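Local coordinates for suppressor of fused family protein (Neisseria gonorrhoeae, PDB 3K5J) that is of unknown function but resembles the N-terminal domain of human Suppressor of fused and so may act through protein binding, at residues W139-F150 against Y170-Q181. Residues are numbered along the deposited sequence; the frame is centred on the assembly and turned at random.
With SO4 (sulfate ion), chain D; SO4 (sulfate ion), chain E.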
ATOM      1  N   TRP A 139      -4.884  -0.674  -1.988  1.00 11.59           N
ATOM      2  CA  TRP A 139      -4.247   0.555  -1.520  1.00 10.19           C
ATOM      3  C   TRP A 139      -4.051   0.536  -0.013  1.00 10.18           C
ATOM      4  O   TRP A 139      -4.984   0.291   0.758  1.00 11.21           O
ATOM      5  CB  TRP A 139      -5.159   1.708  -1.912  1.00 12.33           C
ATOM      6  CG  TRP A 139      -4.749   3.054  -1.542  1.00 12.22           C
ATOM      7  CD1 TRP A 139      -3.487   3.511  -1.377  1.00 11.51           C
ATOM      8  CD2 TRP A 139      -5.603   4.188  -1.431  1.00 11.64           C
ATOM      9  NE1 TRP A 139      -3.488   4.860  -1.132  1.00 11.43           N
ATOM     10  CE2 TRP A 139      -4.781   5.302  -1.163  1.00 11.58           C
ATOM     11  CE3 TRP A 139      -6.979   4.379  -1.507  1.00 12.35           C
ATOM     12  CZ2 TRP A 139      -5.294   6.585  -1.012  1.00 13.74           C
ATOM     13  CZ3 TRP A 139      -7.494   5.641  -1.334  1.00 13.10           C
ATOM     14  CH2 TRP A 139      -6.657   6.721  -1.097  1.00 13.05           C
ATOM     15  N   LEU A 140      -2.812   0.740   0.409  1.00 10.86           N
ATOM     16  CA  LEU A 140      -2.470   0.965   1.807  1.00 11.56           C
ATOM     17  C   LEU A 140      -2.645   2.474   2.126  1.00 10.69           C
ATOM     18  O   LEU A 140      -1.747   3.276   1.890  1.00 12.12           O
ATOM     19  CB  LEU A 140      -1.046   0.498   2.058  1.00 10.53           C
ATOM     20  CG  LEU A 140      -0.786  -1.000   1.937  1.00 10.96           C
ATOM     21  CD1 LEU A 140       0.683  -1.329   1.992  1.00 13.81           C
ATOM     22  CD2 LEU A 140      -1.597  -1.791   2.944  1.00 13.22           C
ATOM     23  N   LEU A 141      -3.812   2.818   2.654  1.00 11.22           N
ATOM     24  CA  LEU A 141      -4.179   4.202   2.912  1.00 12.20           C
ATOM     25  C   LEU A 141      -3.761   4.565   4.350  1.00 12.39           C
ATOM     26  O   LEU A 141      -4.255   3.947   5.299  1.00 12.30           O
ATOM     27  CB  LEU A 141      -5.697   4.346   2.766  1.00 12.70           C
ATOM     28  CG  LEU A 141      -6.339   5.628   3.303  1.00 13.78           C
ATOM     29  CD1 LEU A 141      -5.694   6.858   2.654  1.00 13.66           C
ATOM     30  CD2 LEU A 141      -7.855   5.572   3.077  1.00 16.20           C
ATOM     31  N   PRO A 142      -2.850   5.540   4.541  1.00 11.42           N
ATOM     32  CA  PRO A 142      -2.515   5.896   5.936  1.00 11.61           C
ATOM     33  C   PRO A 142      -3.690   6.490   6.690  1.00 12.12           C
ATOM     34  O   PRO A 142      -4.423   7.327   6.145  1.00 12.41           O
ATOM     35  CB  PRO A 142      -1.384   6.923   5.789  1.00 12.85           C
ATOM     36  CG  PRO A 142      -0.945   6.859   4.373  1.00 15.43           C
ATOM     37  CD  PRO A 142      -2.098   6.334   3.564  1.00 12.22           C
ATOM     38  N   ILE A 143      -3.882   6.030   7.936  1.00 12.27           N
ATOM     39  CA  ILE A 143      -4.934   6.569   8.774  1.00 12.58           C
ATOM     40  C   ILE A 143      -4.348   7.056  10.098  1.00 12.91           C
ATOM     41  O   ILE A 143      -3.279   6.623  10.507  1.00 13.13           O
ATOM     42  CB  ILE A 143      -6.073   5.537   9.025  1.00 12.59           C
ATOM     43  CG1 ILE A 143      -5.638   4.352   9.861  1.00 14.54           C
ATOM     44  CG2 ILE A 143      -6.709   5.057   7.668  1.00 14.44           C
ATOM     45  CD1 ILE A 143      -6.792   3.382  10.285  1.00 16.58           C
ATOM     46  N   THR A 144      -5.046   8.008  10.732  1.00 12.70           N
ATOM     47  CA  THR A 144      -4.518   8.613  11.946  1.00 13.47           C
ATOM     48  C   THR A 144      -4.685   7.607  13.100  1.00 12.99           C
ATOM     49  O   THR A 144      -5.455   6.638  13.012  1.00 15.37           O
ATOM     50  CB  THR A 144      -5.234   9.920  12.284  1.00 14.11           C
ATOM     51  OG1 THR A 144      -6.526   9.613  12.806  1.00 15.29           O
ATOM     52  CG2 THR A 144      -5.323  10.875  11.076  1.00 14.16           C
ATOM     53  N   GLN A 145      -4.016   7.892  14.209  1.00 14.19           N
ATOM     54  CA  GLN A 145      -4.077   6.980  15.350  1.00 16.64           C
ATOM     55  C   GLN A 145      -5.479   6.942  15.948  1.00 17.40           C
ATOM     56  O   GLN A 145      -5.965   5.863  16.348  1.00 17.89           O
ATOM     57  CB  GLN A 145      -3.027   7.339  16.401  1.00 17.91           C
ATOM     58  CG  GLN A 145      -1.629   7.053  15.901  1.00 16.39           C
ATOM     59  CD  GLN A 145      -0.584   7.341  16.934  1.00 20.91           C
ATOM     60  OE1 GLN A 145      -0.647   6.779  18.037  1.00 25.10           O
ATOM     61  NE2 GLN A 145       0.455   8.105  16.565  1.00 21.43           N
ATOM     62  N   THR A 146      -6.146   8.086  15.956  1.00 16.98           N
ATOM     63  CA  THR A 146      -7.509   8.132  16.449  1.00 17.45           C
ATOM     64  C   THR A 146      -8.522   7.488  15.497  1.00 16.72           C
ATOM     65  O   THR A 146      -9.486   6.879  15.955  1.00 17.96           O
ATOM     66  CB  THR A 146      -7.901   9.528  16.889  1.00 18.83           C
ATOM     67  OG1 THR A 146      -7.810  10.499  15.829  1.00 20.60           O
ATOM     68  CG2 THR A 146      -7.030   9.973  18.035  1.00 21.30           C
ATOM     69  N   GLU A 147      -8.282   7.581  14.189  1.00 15.69           N
ATOM     70  CA  GLU A 147      -9.052   6.804  13.222  1.00 15.29           C
ATOM     71  C   GLU A 147      -8.910   5.304  13.429  1.00 15.75           C
ATOM     72  O   GLU A 147      -9.901   4.576  13.317  1.00 16.30           O
ATOM     73  CB  GLU A 147      -8.710   7.226  11.780  1.00 14.42           C
ATOM     74  CG  GLU A 147      -9.200   8.627  11.431  1.00 14.41           C
ATOM     75  CD  GLU A 147      -8.592   9.218  10.189  1.00 14.79           C
ATOM     76  OE1 GLU A 147      -7.658   8.603   9.622  1.00 14.05           O
ATOM     77  OE2 GLU A 147      -9.065  10.318   9.788  1.00 15.00           O
ATOM     78  N   ARG A 148      -7.709   4.832  13.696  1.00 15.62           N
ATOM     79  CA  ARG A 148      -7.500   3.418  13.979  0.50 17.46           C
ATOM     80  C   ARG A 148      -8.331   2.998  15.182  1.00 19.23           C
ATOM     81  O   ARG A 148      -9.005   1.964  15.172  1.00 19.85           O
ATOM     82  CB  ARG A 148      -6.024   3.125  14.228  0.50 18.10           C
ATOM     83  CG  ARG A 148      -5.725   1.796  14.915  0.50 19.72           C
ATOM     84  CD  ARG A 148      -6.138   0.601  14.069  0.50 21.18           C
ATOM     85  NE  ARG A 148      -5.889  -0.633  14.810  0.50 21.69           N
ATOM     86  CZ  ARG A 148      -6.829  -1.324  15.434  0.50 25.29           C
ATOM     87  NH1 ARG A 148      -8.081  -0.904  15.381  0.50 27.70           N
ATOM     88  NH2 ARG A 148      -6.510  -2.435  16.108  0.50 25.99           N
ATOM     89  N   LEU A 149      -8.258   3.807  16.237  1.00 18.91           N
ATOM     90  CA  LEU A 149      -9.029   3.489  17.460  1.00 20.83           C
ATOM     91  C   LEU A 149     -10.529   3.443  17.183  1.00 22.94           C
ATOM     92  O   LEU A 149     -11.253   2.541  17.689  1.00 23.59           O
ATOM     93  CB  LEU A 149      -8.695   4.484  18.578  1.00 22.45           C
ATOM     94  CG  LEU A 149      -9.478   4.231  19.875  1.00 26.03           C
ATOM     95  CD1 LEU A 149      -9.102   2.893  20.473  1.00 31.43           C
ATOM     96  CD2 LEU A 149      -9.209   5.381  20.838  1.00 29.72           C
ATOM     97  N   PHE A 150     -11.028   4.393  16.412  1.00 19.41           N
ATOM     98  CA  PHE A 150     -12.402   4.450  15.990  1.00 21.16           C
ATOM     99  C   PHE A 150     -12.864   3.124  15.413  1.00 23.25           C
ATOM    100  O   PHE A 150     -13.972   2.735  15.652  1.00 23.54           O
ATOM    101  CB  PHE A 150     -12.566   5.628  15.000  1.00 21.24           C
ATOM    102  CG  PHE A 150     -13.914   5.793  14.387  1.00 19.74           C
ATOM    103  CD1 PHE A 150     -14.203   5.214  13.191  1.00 20.85           C
ATOM    104  CD2 PHE A 150     -14.852   6.638  14.942  1.00 20.68           C
ATOM    105  CE1 PHE A 150     -15.411   5.386  12.595  1.00 21.43           C
ATOM    106  CE2 PHE A 150     -16.054   6.802  14.338  1.00 22.16           C
ATOM    107  CZ  PHE A 150     -16.318   6.184  13.159  1.00 23.59           C
ATOM    108  N   TYR A 170      -4.632  12.308   1.279  1.00 15.96           N
ATOM    109  CA  TYR A 170      -3.814  11.208   1.680  1.00 15.15           C
ATOM    110  C   TYR A 170      -2.303  11.400   1.464  1.00 14.16           C
ATOM    111  O   TYR A 170      -1.491  10.624   1.961  1.00 14.10           O
ATOM    112  CB  TYR A 170      -4.297   9.905   1.029  1.00 15.36           C
ATOM    113  CG  TYR A 170      -4.437  10.008  -0.464  1.00 15.99           C
ATOM    114  CD1 TYR A 170      -3.338   9.829  -1.299  1.00 15.17           C
ATOM    115  CD2 TYR A 170      -5.652  10.236  -1.033  1.00 15.62           C
ATOM    116  CE1 TYR A 170      -3.458   9.931  -2.670  1.00 17.28           C
ATOM    117  CE2 TYR A 170      -5.783  10.330  -2.411  1.00 17.50           C
ATOM    118  CZ  TYR A 170      -4.681  10.171  -3.220  1.00 14.45           C
ATOM    119  OH  TYR A 170      -4.817  10.292  -4.586  1.00 17.84           O
ATOM    120  N   LEU A 171      -1.922  12.454   0.748  1.00 14.68           N
ATOM    121  CA  LEU A 171      -0.533  12.835   0.600  1.00 15.22           C
ATOM    122  C   LEU A 171      -0.013  13.772   1.659  1.00 14.58           C
ATOM    123  O   LEU A 171       1.170  14.030   1.690  1.00 16.86           O
ATOM    124  CB  LEU A 171      -0.257  13.409  -0.787  1.00 15.71           C
ATOM    125  CG  LEU A 171      -0.568  12.468  -1.943  1.00 16.01           C
ATOM    126  CD1 LEU A 171      -0.386  13.241  -3.293  1.00 19.49           C
ATOM    127  CD2 LEU A 171       0.289  11.227  -1.901  1.00 15.93           C
ATOM    128  N   ASP A 172      -0.899  14.233   2.538  1.00 15.82           N
ATOM    129  CA  ASP A 172      -0.522  15.164   3.603  1.00 16.41           C
ATOM    130  C   ASP A 172      -0.183  14.339   4.849  1.00 14.48           C
ATOM    131  O   ASP A 172      -1.072  13.729   5.436  1.00 14.66           O
ATOM    132  CB  ASP A 172      -1.704  16.120   3.849  1.00 16.49           C
ATOM    133  CG  ASP A 172      -1.472  17.054   5.001  1.00 19.94           C
ATOM    134  OD1 ASP A 172      -0.354  17.067   5.552  1.00 17.43           O
ATOM    135  OD2 ASP A 172      -2.445  17.838   5.281  1.00 22.02           O
ATOM    136  N   ILE A 173       1.096  14.340   5.219  1.00 16.21           N
ATOM    137  CA  ILE A 173       1.584  13.591   6.357  1.00 14.96           C
ATOM    138  C   ILE A 173       1.021  14.073   7.712  1.00 16.10           C
ATOM    139  O   ILE A 173       1.131  13.348   8.722  1.00 16.34           O
ATOM    140  CB  ILE A 173       3.120  13.483   6.444  1.00 17.85           C
ATOM    141  CG1 ILE A 173       3.771  14.841   6.717  1.00 20.25           C
ATOM    142  CG2 ILE A 173       3.681  12.883   5.153  1.00 18.21           C
ATOM    143  CD1 ILE A 173       5.249  14.776   7.058  1.00 24.50           C
ATOM    144  N   ASN A 174       0.412  15.252   7.702  1.00 15.62           N
ATOM    145  CA  ASN A 174      -0.192  15.871   8.888  1.00 15.80           C
ATOM    146  C   ASN A 174      -1.668  16.218   8.647  1.00 15.10           C
ATOM    147  O   ASN A 174      -2.201  17.145   9.274  1.00 16.59           O
ATOM    148  CB  ASN A 174       0.599  17.132   9.311  1.00 15.94           C
ATOM    149  CG  ASN A 174       0.122  17.706  10.652  1.00 16.09           C
ATOM    150  OD1 ASN A 174      -0.032  16.953  11.607  1.00 16.28           O
ATOM    151  ND2 ASN A 174      -0.061  19.048  10.728  1.00 17.44           N
ATOM    152  N   ARG A 175      -2.383  15.505   7.772  1.00 14.13           N
ATOM    153  CA  ARG A 175      -3.788  15.829   7.590  1.00 14.35           C
ATOM    154  C   ARG A 175      -4.542  15.703   8.909  1.00 14.62           C
ATOM    155  O   ARG A 175      -4.184  14.891   9.757  1.00 14.53           O
ATOM    156  CB  ARG A 175      -4.461  14.970   6.532  1.00 14.53           C
ATOM    157  CG  ARG A 175      -4.624  13.512   6.858  1.00 14.02           C
ATOM    158  CD  ARG A 175      -5.633  12.849   5.901  1.00 13.93           C
ATOM    159  NE  ARG A 175      -5.772  11.429   6.145  1.00 12.82           N
ATOM    160  CZ  ARG A 175      -6.569  10.869   7.063  1.00 12.59           C
ATOM    161  NH1 ARG A 175      -7.363  11.603   7.867  1.00 14.60           N
ATOM    162  NH2 ARG A 175      -6.584   9.551   7.180  1.00 14.43           N
ATOM    163  N   ALA A 176      -5.627  16.456   9.046  1.00 15.31           N
ATOM    164  CA  ALA A 176      -6.470  16.332  10.217  1.00 15.28           C
ATOM    165  C   ALA A 176      -7.153  14.981  10.263  1.00 14.29           C
ATOM    166  O   ALA A 176      -7.539  14.398   9.225  1.00 14.54           O
ATOM    167  CB  ALA A 176      -7.519  17.423  10.237  1.00 16.50           C
ATOM    168  N   SER A 177      -7.347  14.481  11.462  1.00 14.13           N
ATOM    169  CA  SER A 177      -8.254  13.342  11.649  0.50 14.45           C
ATOM    170  C   SER A 177      -9.666  13.683  11.242  1.00 15.00           C
ATOM    171  O   SER A 177     -10.095  14.839  11.361  1.00 16.73           O
ATOM    172  CB  SER A 177      -8.305  12.887  13.091  0.50 14.48           C
ATOM    173  OG  SER A 177      -7.142  12.186  13.420  0.50 15.15           O
ATOM    174  N   THR A 178     -10.411  12.663  10.807  1.00 14.59           N
ATOM    175  CA  THR A 178     -11.821  12.781  10.434  1.00 17.21           C
ATOM    176  C   THR A 178     -12.777  12.353  11.539  1.00 19.54           C
ATOM    177  O   THR A 178     -13.996  12.421  11.354  1.00 21.80           O
ATOM    178  CB  THR A 178     -12.124  11.940   9.200  1.00 15.21           C
ATOM    179  OG1 THR A 178     -11.913  10.533   9.470  1.00 17.42           O
ATOM    180  CG2 THR A 178     -11.330  12.439   8.035  1.00 19.45           C
ATOM    181  N   VAL A 179     -12.238  11.897  12.643  1.00 20.12           N
ATOM    182  CA  VAL A 179     -13.069  11.411  13.739  1.00 21.11           C
ATOM    183  C   VAL A 179     -12.491  11.928  15.047  1.00 22.79           C
ATOM    184  O   VAL A 179     -11.323  12.324  15.137  1.00 23.32           O
ATOM    185  CB  VAL A 179     -13.156   9.869  13.768  1.00 23.09           C
ATOM    186  CG1 VAL A 179     -13.740   9.283  12.463  1.00 27.90           C
ATOM    187  CG2 VAL A 179     -11.825   9.296  14.146  1.00 23.51           C
ATOM    188  N   TRP A 180     -13.356  11.989  16.054  1.00 22.16           N
ATOM    189  CA  TRP A 180     -12.986  12.421  17.393  1.00 23.07           C
ATOM    190  C   TRP A 180     -13.741  11.547  18.382  1.00 25.86           C
ATOM    191  O   TRP A 180     -14.942  11.297  18.186  1.00 27.02           O
ATOM    192  CB  TRP A 180     -13.355  13.905  17.653  1.00 21.45           C
ATOM    193  CG  TRP A 180     -13.079  14.258  19.077  1.00 20.24           C
ATOM    194  CD1 TRP A 180     -11.842  14.564  19.645  1.00 21.53           C
ATOM    195  CD2 TRP A 180     -14.023  14.228  20.144  1.00 22.87           C
ATOM    196  NE1 TRP A 180     -12.001  14.730  21.002  1.00 24.04           N
ATOM    197  CE2 TRP A 180     -13.320  14.531  21.330  1.00 22.75           C
ATOM    198  CE3 TRP A 180     -15.387  13.933  20.215  1.00 30.18           C
ATOM    199  CZ2 TRP A 180     -13.953  14.581  22.573  1.00 29.78           C
ATOM    200  CZ3 TRP A 180     -16.028  14.003  21.463  1.00 32.56           C
ATOM    201  CH2 TRP A 180     -15.306  14.329  22.615  1.00 32.15           C
ATOM    202  N   GLN A 181     -13.072  11.055  19.399  1.00 28.01           N
ATOM    203  CA  GLN A 181     -13.822  10.308  20.447  1.00 32.02           C
ATOM    204  C   GLN A 181     -13.563  10.874  21.836  1.00 32.35           C
ATOM    205  O   GLN A 181     -12.442  11.260  22.143  1.00 32.11           O
ATOM    206  CB  GLN A 181     -13.480   8.809  20.408  1.00 34.68           C
ATOM    207  CG  GLN A 181     -14.014   8.093  19.158  1.00 40.64           C
ATOM    208  CD  GLN A 181     -13.703   6.588  19.153  1.00 44.97           C
ATOM    209  OE1 GLN A 181     -12.545   6.181  19.231  1.00 44.62           O
ATOM    210  NE2 GLN A 181     -14.747   5.767  19.084  1.00 49.10           N
TER
HETATM  211  S   SO4 D 185      -4.686  12.356  15.814  1.00 18.56           S
HETATM  212  O1  SO4 D 185      -5.028  12.828  17.134  1.00 18.47           O
HETATM  213  O2  SO4 D 185      -5.149  11.031  15.620  1.00 21.27           O
HETATM  214  O3  SO4 D 185      -5.406  13.276  14.895  1.00 23.57           O
HETATM  215  O4  SO4 D 185      -3.232  12.485  15.554  1.00 17.19           O
HETATM  216  S   SO4 E 186      -3.074  -3.005  16.277  1.00 27.00           S
HETATM  217  O1  SO4 E 186      -3.187  -2.357  17.597  1.00 35.99           O
HETATM  218  O2  SO4 E 186      -4.119  -4.015  16.271  1.00 35.14           O
HETATM  219  O3  SO4 E 186      -3.321  -1.960  15.233  1.00 25.72           O
HETATM  220  O4  SO4 E 186      -1.766  -3.680  16.180  1.00 30.09           O
HETATM  221  O   HOH W   1      -3.990   9.719   4.778  1.00 14.40           O
HETATM  222  O   HOH W   2      -9.438  12.469  16.713  1.00 27.90           O
HETATM  223  O   HOH W   3     -13.294   2.945  19.378  1.00 28.97           O
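The irregular C-terminal segment 170-181 runs alongside the last part of strand 135-143 and the short helix 145-150, its CA atoms coming within 6.0 Å where Thr144 faces Ser177. At this strand-to-helix junction of the Sufu-like domain, Thr144 and Glu147 form a capping box: Thr144 OG1 accepts from Glu147 N, and Glu147 OE1 takes the Thr144 N-H from above the carboxylate plane. The same carboxylate receives Arg175 end-on. Arg175 NH2 lies 2.8 Å from Glu147 OE1. Arg175 NH1 meets Glu147 OE2 almost in line, at 179°, and both use syn lone pairs of a carboxylate nearly coplanar with the guanidinium. Thr178 adds two further donors to OE2, its N on the anti side and its OG1 from above the plane. Five bonds thus grip a buried carboxylate, which probably favours its charged form. Arg175, extended from CG to NE, also gives NH2 to a lone pair of Pro142 O in the carbonyl plane, while a water links that oxygen to NE. Phe163 of helix 156-166 packs against Glu147 and Thr178.

Farther back on the strand, Trp139 directs the CZ2 edge of its indole onto the face of Tyr170 in a T-shaped stack, planes at 83° and CZ2 3.6 Å from CG. Leu141 CD1 rests on Tyr170 CB. On the helix, Val179 spans Glu147 and Phe150: CG1 sits over the centre of the Phe150 ring in a CH-pi contact, and CG2 touches Glu147 CG at 3.8 Å. A sulfate, probably from the crystallisation liquor, lies at the helix start, accepting from Thr146 N and Thr146 OG1. Farther along, a water accepts from Gln181 NE2 and donates to Leu149 O, 2.7 Å from the water oxygen.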